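Local coordinates for protein serpin (Taeniopygia guttata, PDB 5HGC) that probably inhibits serine-type endopeptidases as a member of the serpin family and holds a cortisol molecule in a ligand pocket, at residues V105-A110 with A127-F132; M167-F172 with S315-K320. All blocks are in the same frame, centred on the assembly; numbering follows the deposited sequence.

Contact 1: residues V105-A110 with A127-F132; sequences VTAALA and AFTTDF. Unlike the reference sequence in segment 105-110: A107 (reference Glu), A108 (reference Lys), A110 (reference Lys).
The parallel pairing of strands 100-106 and 126-130 completes a beta-alpha-beta crossover at the edge of beta-sheet A of the serpin fold. V105 pairs with T129 through backbone bonds to the residues before and after it. Its N donates to F128 O at 2.8 Å, almost straight (171° at the hydrogen) and nearly along the C=O axis. Its O accepts from T130 N at 2.7 Å. As the first strand ends, A107 N takes over and reaches T130 O at 3.0 Å, coming in well above the carbonyl plane. T106 CA lies 3.3 Å from that same T130 O, adding a CA-H...O contact. The strand then breaks into a type I turn from T106 to L109. T106 OG1, anti to its own backbone N (chi1 169°), accepts from A108 N at 3.0 Å to make an ST turn, and also bonds a water that is linked weakly to F132 N.

The closest touch between side chains of the two segments is T129 CG2, anti to its backbone N, resting 3.6 Å from CB of A107. T130 CG2 lies 3.7 Å above the F132 ring of its own segment, over the centre, while the edge of that ring meets the backbone of T106, F132 CE2 to T106 N at 3.6 Å.

Helix 113-123 connects the two strands. Strand 100-106 continues the sheet toward strand 167-176, and T106 hydrogen-bonds through its backbone to V166; the F128 ring leads away from the pairing to meet Y145 of helix 135-149 edge-to-face.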
loop_
_atom_site.group_PDB
_atom_site.type_symbol
_atom_site.label_atom_id
_atom_site.label_comp_id
_atom_site.label_asym_id
_atom_site.label_seq_id
_atom_site.Cartn_x
_atom_site.Cartn_y
_atom_site.Cartn_z
ATOM N N VAL A 105 -20.746 0.538 -10.958
ATOM C CA VAL A 105 -21.303 -0.558 -11.789
ATOM C C VAL A 105 -22.256 0.098 -12.788
ATOM O O VAL A 105 -23.014 1.039 -12.427
ATOM C CB VAL A 105 -22.051 -1.651 -10.968
ATOM C CG1 VAL A 105 -22.525 -2.845 -11.845
ATOM C CG2 VAL A 105 -21.139 -2.210 -9.890
ATOM N N THR A 106 -22.206 -0.363 -14.046
ATOM C CA THR A 106 -23.147 0.123 -15.061
ATOM C C THR A 106 -24.593 0.021 -14.585
ATOM O O THR A 106 -25.005 -1.006 -14.010
ATOM C CB THR A 106 -22.992 -0.595 -16.399
ATOM O OG1 THR A 106 -24.097 -0.243 -17.224
ATOM C CG2 THR A 106 -22.960 -2.098 -16.243
ATOM N N ALA A 107 -25.335 1.106 -14.784
ATOM C CA ALA A 107 -26.779 1.133 -14.555
ATOM C C ALA A 107 -27.523 -0.014 -15.274
ATOM O O ALA A 107 -28.574 -0.448 -14.830
ATOM C CB ALA A 107 -27.340 2.500 -14.931
ATOM N N ALA A 108 -26.910 -0.538 -16.334
ATOM C CA ALA A 108 -27.450 -1.632 -17.121
ATOM C C ALA A 108 -27.391 -3.032 -16.457
ATOM O O ALA A 108 -27.736 -4.062 -17.093
ATOM C CB ALA A 108 -26.746 -1.653 -18.464
ATOM N N LEU A 109 -26.900 -3.094 -15.224
ATOM C CA LEU A 109 -26.798 -4.377 -14.542
ATOM C C LEU A 109 -27.505 -4.336 -13.197
ATOM O O LEU A 109 -27.622 -3.263 -12.570
ATOM C CB LEU A 109 -25.341 -4.788 -14.348
ATOM C CG LEU A 109 -24.596 -5.370 -15.549
ATOM C CD1 LEU A 109 -23.163 -5.622 -15.118
ATOM C CD2 LEU A 109 -25.212 -6.639 -16.158
ATOM N N ALA A 110 -27.954 -5.510 -12.753
ATOM C CA ALA A 110 -28.648 -5.666 -11.461
ATOM C C ALA A 110 -27.620 -5.712 -10.344
ATOM O O ALA A 110 -26.486 -6.136 -10.567
ATOM C CB ALA A 110 -29.460 -6.956 -11.472
ATOM N N ALA A 127 -21.039 1.218 -3.082
ATOM C CA ALA A 127 -21.279 0.851 -4.491
ATOM C C ALA A 127 -22.169 1.894 -5.159
ATOM O O ALA A 127 -23.111 2.400 -4.532
ATOM C CB ALA A 127 -21.960 -0.502 -4.537
ATOM N N PHE A 128 -21.871 2.220 -6.415
ATOM C CA PHE A 128 -22.577 3.315 -7.170
ATOM C C PHE A 128 -23.027 2.815 -8.537
ATOM O O PHE A 128 -22.249 2.167 -9.259
ATOM C CB PHE A 128 -21.692 4.535 -7.388
ATOM C CG PHE A 128 -21.217 5.160 -6.108
ATOM C CD1 PHE A 128 -20.083 4.653 -5.424
ATOM C CD2 PHE A 128 -21.902 6.244 -5.552
ATOM C CE1 PHE A 128 -19.667 5.205 -4.221
ATOM C CE2 PHE A 128 -21.475 6.816 -4.333
ATOM C CZ PHE A 128 -20.359 6.297 -3.663
ATOM N N THR A 129 -24.298 3.073 -8.847
ATOM C CA THR A 129 -24.864 2.860 -10.186
ATOM C C THR A 129 -24.294 3.990 -11.017
ATOM O O THR A 129 -24.348 5.196 -10.638
ATOM C CB THR A 129 -26.395 3.025 -10.201
ATOM O OG1 THR A 129 -26.971 2.427 -9.045
ATOM C CG2 THR A 129 -26.924 2.298 -11.354
ATOM N N THR A 130 -23.716 3.631 -12.137
ATOM C CA THR A 130 -22.983 4.631 -12.897
ATOM C C THR A 130 -23.380 4.520 -14.360
ATOM O O THR A 130 -23.366 3.422 -14.936
ATOM C CB THR A 130 -21.465 4.422 -12.741
ATOM O OG1 THR A 130 -21.127 4.526 -11.367
ATOM C CG2 THR A 130 -20.671 5.455 -13.509
ATOM N N ASP A 131 -23.713 5.670 -14.934
ATOM C CA ASP A 131 -23.974 5.788 -16.360
ATOM C C ASP A 131 -22.674 6.089 -17.100
ATOM O O ASP A 131 -22.296 7.263 -17.266
ATOM C CB ASP A 131 -24.997 6.903 -16.602
ATOM C CG ASP A 131 -25.577 6.892 -18.031
ATOM O OD1 ASP A 131 -25.209 6.042 -18.900
ATOM O OD2 ASP A 131 -26.427 7.769 -18.274
ATOM N N PHE A 132 -21.983 5.027 -17.516
ATOM C CA PHE A 132 -20.728 5.150 -18.258
ATOM C C PHE A 132 -20.870 5.698 -19.723
ATOM O O PHE A 132 -19.857 6.033 -20.363
ATOM C CB PHE A 132 -20.011 3.812 -18.266
ATOM C CG PHE A 132 -19.483 3.380 -16.930
ATOM C CD1 PHE A 132 -18.366 4.011 -16.349
ATOM C CD2 PHE A 132 -20.059 2.294 -16.256
ATOM C CE1 PHE A 132 -17.846 3.570 -15.124
ATOM C CE2 PHE A 132 -19.562 1.864 -15.007
ATOM C CZ PHE A 132 -18.463 2.506 -14.448
HETATM O O HOH W 1 -23.197 1.988 -18.103
#

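Contact 2: residues M167-F172 with S315-K320; sequences MLLASF and SKVVHK
Strands 167-176 and 316-325 form a parallel pair in the interior of beta-sheet A, the two strands that in serpins separate to admit the reactive-centre loop between them. Here the pair is closed, with strand directions only 15° apart. L169 N donates to K316 O, and its O accepts from V318 N at 3.0 Å. S171 repeats the pattern two residues along, its N bonding V318 O and its O receiving K320 N at 2.9 Å. At the start, M167 O takes two amides, S315 N at 2.9 Å and, weakly, K316 N.

On one face, L168 swings CD1 across V318, touching CG2 at 3.8 Å, the two side chains crossing obliquely. Here L168 meets I142 of helix 135-149 and F172 reaches Y145 and I146 of the same helix, while A170 and V318 pack on L157 of a loop. On the opposite face L169 and V317 lie side by side, CD2 to CG2 at 4.0 Å, and pack against L49 and F46 of helix 39-52.

The same face carries a buried polar pair. S171 OG, between its backbone N and carbonyl carbon (chi1 69°), meets H319 ND1 at 2.8 Å in the plane of the imidazole, whose CG is anti to the backbone N (chi1 174°). A weak bond from S171 OG to S41 OG and a bond between H319 NE2 and the backbone N of S38 bring in the N-terminal end of helix 39-52 and the residue before it. Because a backbone amide can only donate, H319 NE2 acts as an acceptor, which would favour a neutral imidazole; ND1 links the two strands, and NE2 ties them to S38.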
loop_
_atom_site.group_PDB
_atom_site.type_symbol
_atom_site.label_atom_id
_atom_site.label_comp_id
_atom_site.label_asym_id
_atom_site.label_seq_id
_atom_site.Cartn_x
_atom_site.Cartn_y
_atom_site.Cartn_z
ATOM N N MET A 167 -17.866 -2.537 -14.884
ATOM C CA MET A 167 -17.558 -2.228 -13.467
ATOM C C MET A 167 -16.132 -1.707 -13.303
ATOM O O MET A 167 -15.172 -2.288 -13.833
ATOM C CB MET A 167 -17.787 -3.465 -12.592
ATOM C CG MET A 167 -17.229 -3.343 -11.198
ATOM S SD MET A 167 -17.805 -4.638 -10.099
ATOM C CE MET A 167 -17.054 -6.079 -10.822
ATOM N N LEU A 168 -16.034 -0.583 -12.616
ATOM C CA LEU A 168 -14.812 -0.023 -12.116
ATOM C C LEU A 168 -14.645 -0.378 -10.617
ATOM O O LEU A 168 -15.479 -0.018 -9.792
ATOM C CB LEU A 168 -14.865 1.504 -12.299
ATOM C CG LEU A 168 -13.690 2.270 -11.672
ATOM C CD1 LEU A 168 -12.357 1.870 -12.312
ATOM C CD2 LEU A 168 -13.849 3.773 -11.728
ATOM N N LEU A 169 -13.587 -1.097 -10.257
ATOM C CA LEU A 169 -13.227 -1.283 -8.822
ATOM C C LEU A 169 -12.204 -0.242 -8.476
ATOM O O LEU A 169 -11.131 -0.230 -9.067
ATOM C CB LEU A 169 -12.671 -2.680 -8.567
ATOM C CG LEU A 169 -12.179 -3.050 -7.166
ATOM C CD1 LEU A 169 -13.251 -2.999 -6.082
ATOM C CD2 LEU A 169 -11.607 -4.456 -7.270
ATOM N N ALA A 170 -12.549 0.662 -7.572
ATOM C CA ALA A 170 -11.596 1.668 -7.080
ATOM C C ALA A 170 -11.055 1.340 -5.633
ATOM O O ALA A 170 -11.869 1.142 -4.707
ATOM C CB ALA A 170 -12.236 3.041 -7.094
ATOM N N SER A 171 -9.716 1.254 -5.436
ATOM C CA SER A 171 -9.184 1.401 -4.061
ATOM C C SER A 171 -8.235 2.562 -3.963
ATOM O O SER A 171 -7.377 2.784 -4.838
ATOM C CB SER A 171 -8.588 0.135 -3.454
ATOM O OG SER A 171 -7.397 -0.151 -4.148
ATOM N N PHE A 172 -8.403 3.320 -2.887
ATOM C CA PHE A 172 -7.588 4.466 -2.705
ATOM C C PHE A 172 -7.337 4.684 -1.231
ATOM O O PHE A 172 -8.113 4.258 -0.391
ATOM C CB PHE A 172 -8.223 5.676 -3.375
ATOM C CG PHE A 172 -9.658 5.887 -3.001
ATOM C CD1 PHE A 172 -10.685 5.089 -3.570
ATOM C CD2 PHE A 172 -10.017 6.896 -2.088
ATOM C CE1 PHE A 172 -12.024 5.302 -3.209
ATOM C CE2 PHE A 172 -11.368 7.112 -1.749
ATOM C CZ PHE A 172 -12.362 6.318 -2.301
ATOM N N SER A 315 -14.093 -4.505 -15.399
ATOM C CA SER A 315 -13.568 -3.827 -16.586
ATOM C C SER A 315 -12.213 -3.165 -16.287
ATOM O O SER A 315 -11.297 -3.241 -17.073
ATOM C CB SER A 315 -14.554 -2.777 -17.147
ATOM O OG SER A 315 -15.766 -3.357 -17.563
ATOM N N LYS A 316 -12.110 -2.537 -15.127
ATOM C CA LYS A 316 -11.010 -1.668 -14.786
ATOM C C LYS A 316 -10.960 -1.700 -13.243
ATOM O O LYS A 316 -12.015 -1.657 -12.590
ATOM C CB LYS A 316 -11.331 -0.283 -15.307
ATOM C CG LYS A 316 -10.261 0.302 -16.198
ATOM C CD LYS A 316 -10.172 1.843 -16.069
ATOM C CE LYS A 316 -9.049 2.438 -16.941
ATOM N NZ LYS A 316 -8.681 3.836 -16.623
ATOM N N VAL A 317 -9.753 -1.877 -12.684
ATOM C CA VAL A 317 -9.454 -1.661 -11.254
ATOM C C VAL A 317 -8.350 -0.663 -11.173
ATOM O O VAL A 317 -7.255 -0.913 -11.658
ATOM C CB VAL A 317 -9.148 -2.938 -10.458
ATOM C CG1 VAL A 317 -8.293 -3.926 -11.230
ATOM C CG2 VAL A 317 -8.553 -2.626 -9.076
ATOM N N VAL A 318 -8.680 0.505 -10.634
ATOM C CA VAL A 318 -7.727 1.582 -10.359
ATOM C C VAL A 318 -7.377 1.605 -8.885
ATOM O O VAL A 318 -8.280 1.597 -8.045
ATOM C CB VAL A 318 -8.261 2.953 -10.775
ATOM C CG1 VAL A 318 -7.153 3.996 -10.644
ATOM C CG2 VAL A 318 -8.668 2.871 -12.240
ATOM N N HIS A 319 -6.072 1.596 -8.588
ATOM C CA HIS A 319 -5.554 1.773 -7.234
ATOM C C HIS A 319 -4.745 3.050 -7.113
ATOM O O HIS A 319 -3.844 3.264 -7.914
ATOM C CB HIS A 319 -4.697 0.601 -6.838
ATOM C CG HIS A 319 -4.032 0.790 -5.515
ATOM N ND1 HIS A 319 -4.723 0.743 -4.321
ATOM C CD2 HIS A 319 -2.745 1.079 -5.200
ATOM C CE1 HIS A 319 -3.879 0.969 -3.326
ATOM N NE2 HIS A 319 -2.674 1.171 -3.834
ATOM N N LYS A 320 -5.058 3.920 -6.156
ATOM C CA LYS A 320 -4.223 5.115 -5.956
ATOM C C LYS A 320 -3.830 5.238 -4.479
ATOM O O LYS A 320 -4.709 5.264 -3.594
ATOM C CB LYS A 320 -4.895 6.400 -6.476
ATOM C CG LYS A 320 -3.987 7.629 -6.617
ATOM C CD LYS A 320 -4.692 8.732 -7.391
ATOM C CE LYS A 320 -3.777 9.857 -7.918
ATOM N NZ LYS A 320 -3.558 11.073 -7.048
#

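Following the chain from the N terminus, contact 1 closes first: strand 100-106 runs out through the turn and helix 113-123, and strand 126-130 returns beside it, a short local loop. Contact 2 opens only after helix 135-149 and closes a far longer loop, 142 residues between segments 167-172 and 315-320. The two are therefore in series, neither nested nor crossed. They nevertheless share a sheet, because strand 100-106 pairs antiparallel with strand 167-176; V105 CG2 and M167 SD touch at 4.1 Å. Together they order four neighbouring strands, from 126-130 at the edge through 100-106 and 167-176 to 316-325.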